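Local coordinates for hemoglobin-like protein (Methylacidiphilum infernorum, PDB 4NK1) that binds heme b as a group II truncated hemoglobin and is probably an oxygen-binding protein, at residues K48-K53 with W159-S164. Numbering follows the deposited sequence.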
# COMPACT_ATOMS: atom_id res chain seq x y z
N LYS B 48 17.22 12.45 5.49
CA LYS B 48 18.32 12.90 6.33
C LYS B 48 17.89 12.89 7.78
O LYS B 48 17.00 13.66 8.18
CB LYS B 48 18.72 14.34 5.98
CG LYS B 48 19.23 14.56 4.58
CD LYS B 48 20.21 15.72 4.60
CE LYS B 48 20.42 16.34 3.22
NZ LYS B 48 21.43 17.44 3.28
N PHE B 49 18.49 12.02 8.57
CA PHE B 49 18.27 12.07 10.00
C PHE B 49 18.95 13.32 10.54
O PHE B 49 19.96 13.77 9.99
CB PHE B 49 18.81 10.80 10.66
CG PHE B 49 17.85 9.65 10.59
CD1 PHE B 49 17.51 9.08 9.36
CD2 PHE B 49 17.27 9.14 11.74
CE1 PHE B 49 16.62 8.01 9.29
CE2 PHE B 49 16.38 8.08 11.68
CZ PHE B 49 16.05 7.51 10.46
N PRO B 50 18.39 13.92 11.61
CA PRO B 50 18.90 15.19 12.16
C PRO B 50 20.32 15.01 12.72
O PRO B 50 20.63 13.94 13.23
CB PRO B 50 17.93 15.50 13.31
CG PRO B 50 16.72 14.60 13.09
CD PRO B 50 17.27 13.38 12.42
N SER B 51 21.16 16.03 12.64
CA SER B 51 22.45 15.96 13.32
C SER B 51 22.22 16.14 14.81
O SER B 51 21.11 16.49 15.25
CB SER B 51 23.41 17.02 12.80
OG SER B 51 23.05 18.31 13.25
N LYS B 52 23.27 15.91 15.60
CA LYS B 52 23.21 16.01 17.05
C LYS B 52 22.95 17.45 17.51
O LYS B 52 22.51 17.67 18.64
CB LYS B 52 24.51 15.47 17.66
CG LYS B 52 24.50 15.28 19.18
CD LYS B 52 25.91 14.92 19.68
CE LYS B 52 25.90 13.84 20.76
NZ LYS B 52 25.50 14.34 22.10
N LYS B 53 23.19 18.43 16.63
CA LYS B 53 22.88 19.83 16.92
C LYS B 53 21.43 20.04 17.38
O LYS B 53 21.17 20.85 18.29
CB LYS B 53 23.16 20.72 15.70
CG LYS B 53 24.63 20.81 15.32
CD LYS B 53 24.88 21.84 14.20
CE LYS B 53 23.83 21.72 13.08
NZ LYS B 53 24.14 22.54 11.86
N TRP B 159 12.11 19.15 10.71
CA TRP B 159 11.00 18.98 9.79
C TRP B 159 11.34 18.09 8.59
O TRP B 159 10.57 17.19 8.24
CB TRP B 159 10.51 20.33 9.26
CG TRP B 159 9.35 20.14 8.32
CD1 TRP B 159 9.38 20.17 6.96
CD2 TRP B 159 8.00 19.85 8.70
NE1 TRP B 159 8.11 19.93 6.46
CE2 TRP B 159 7.25 19.73 7.51
CE3 TRP B 159 7.35 19.69 9.93
CZ2 TRP B 159 5.88 19.45 7.51
CZ3 TRP B 159 5.99 19.41 9.93
CH2 TRP B 159 5.27 19.30 8.73
N GLN B 160 12.46 18.35 7.95
CA GLN B 160 12.81 17.61 6.74
C GLN B 160 13.00 16.13 7.03
O GLN B 160 12.75 15.30 6.16
CB GLN B 160 14.05 18.19 6.08
CG GLN B 160 15.36 17.73 6.68
CD GLN B 160 16.51 18.53 6.14
OE1 GLN B 160 16.32 19.40 5.27
NE2 GLN B 160 17.71 18.26 6.64
N TRP B 161 13.41 15.81 8.25
CA TRP B 161 13.51 14.42 8.67
C TRP B 161 12.14 13.78 8.72
O TRP B 161 11.87 12.81 7.99
CB TRP B 161 14.20 14.33 10.03
CG TRP B 161 14.17 12.95 10.64
CD1 TRP B 161 14.53 11.79 10.03
CD2 TRP B 161 13.77 12.61 11.98
NE1 TRP B 161 14.38 10.73 10.91
CE2 TRP B 161 13.91 11.21 12.10
CE3 TRP B 161 13.31 13.35 13.07
CZ2 TRP B 161 13.60 10.53 13.29
CZ3 TRP B 161 13.01 12.67 14.25
CH2 TRP B 161 13.15 11.27 14.35
N ILE B 162 11.24 14.29 9.56
CA ILE B 162 9.94 13.64 9.67
C ILE B 162 9.13 13.67 8.37
O ILE B 162 8.39 12.73 8.07
CB ILE B 162 9.08 14.13 10.86
CG1 ILE B 162 8.70 15.61 10.70
CG2 ILE B 162 9.78 13.85 12.18
CD1 ILE B 162 7.79 16.13 11.81
N GLU B 163 9.27 14.74 7.59
CA GLU B 163 8.50 14.89 6.35
C GLU B 163 8.80 13.76 5.41
O GLU B 163 7.88 13.17 4.83
CB GLU B 163 8.84 16.22 5.67
CG GLU B 163 7.98 16.56 4.47
CD GLU B 163 8.49 15.94 3.17
OE1 GLU B 163 9.69 15.58 3.10
OE2 GLU B 163 7.69 15.82 2.22
N SER B 164 10.09 13.45 5.26
CA SER B 164 10.53 12.43 4.33
C SER B 164 10.40 11.03 4.94
O SER B 164 9.93 10.11 4.28
CB SER B 164 11.98 12.70 3.92
OG SER B 164 12.46 11.69 3.05
O HOH W 1 14.90 13.93 4.66
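Lys48 N and Gln160 O share one water: it accepts from Lys48 N at 2.9 Å and donates to Gln160 O at 3.0 Å, joining the chain just ahead of helix 52-58 to the late helix 155-165 of this truncated globin fold. Beside that bridge the contact is carried by Trp161. Its CG lies anti to the backbone N (chi1 171°), which sends the indole out from the helix to Phe49 and Pro50. Pro50 CD sits over the face of the indole, 3.7 Å from the centroid of the five-membered ring and 17° off its normal, a CH-pi contact; Pro50 CG follows at the rim of the indole, 3.6 Å from Trp161 CE3. The Phe49 ring meets the pyrrole part obliquely, its plane turned 48° from it. Helix 87-104 adds Phe100 and Met104 against the indole, and the bound heme comes within about 4 Å of the Trp161 side chain, so this packing forms part of the surroundings of the heme pocket. Were Trp161 an alanine, the space beside the heme would probably be left unfilled, and Pro50 CD and the Phe49 ring would lose their aromatic partner. Cys36 of the second subunit also packs against Phe49. Trp161 NE1 stands 3.3 Å above the plane of the Phe49 ring, over its centre.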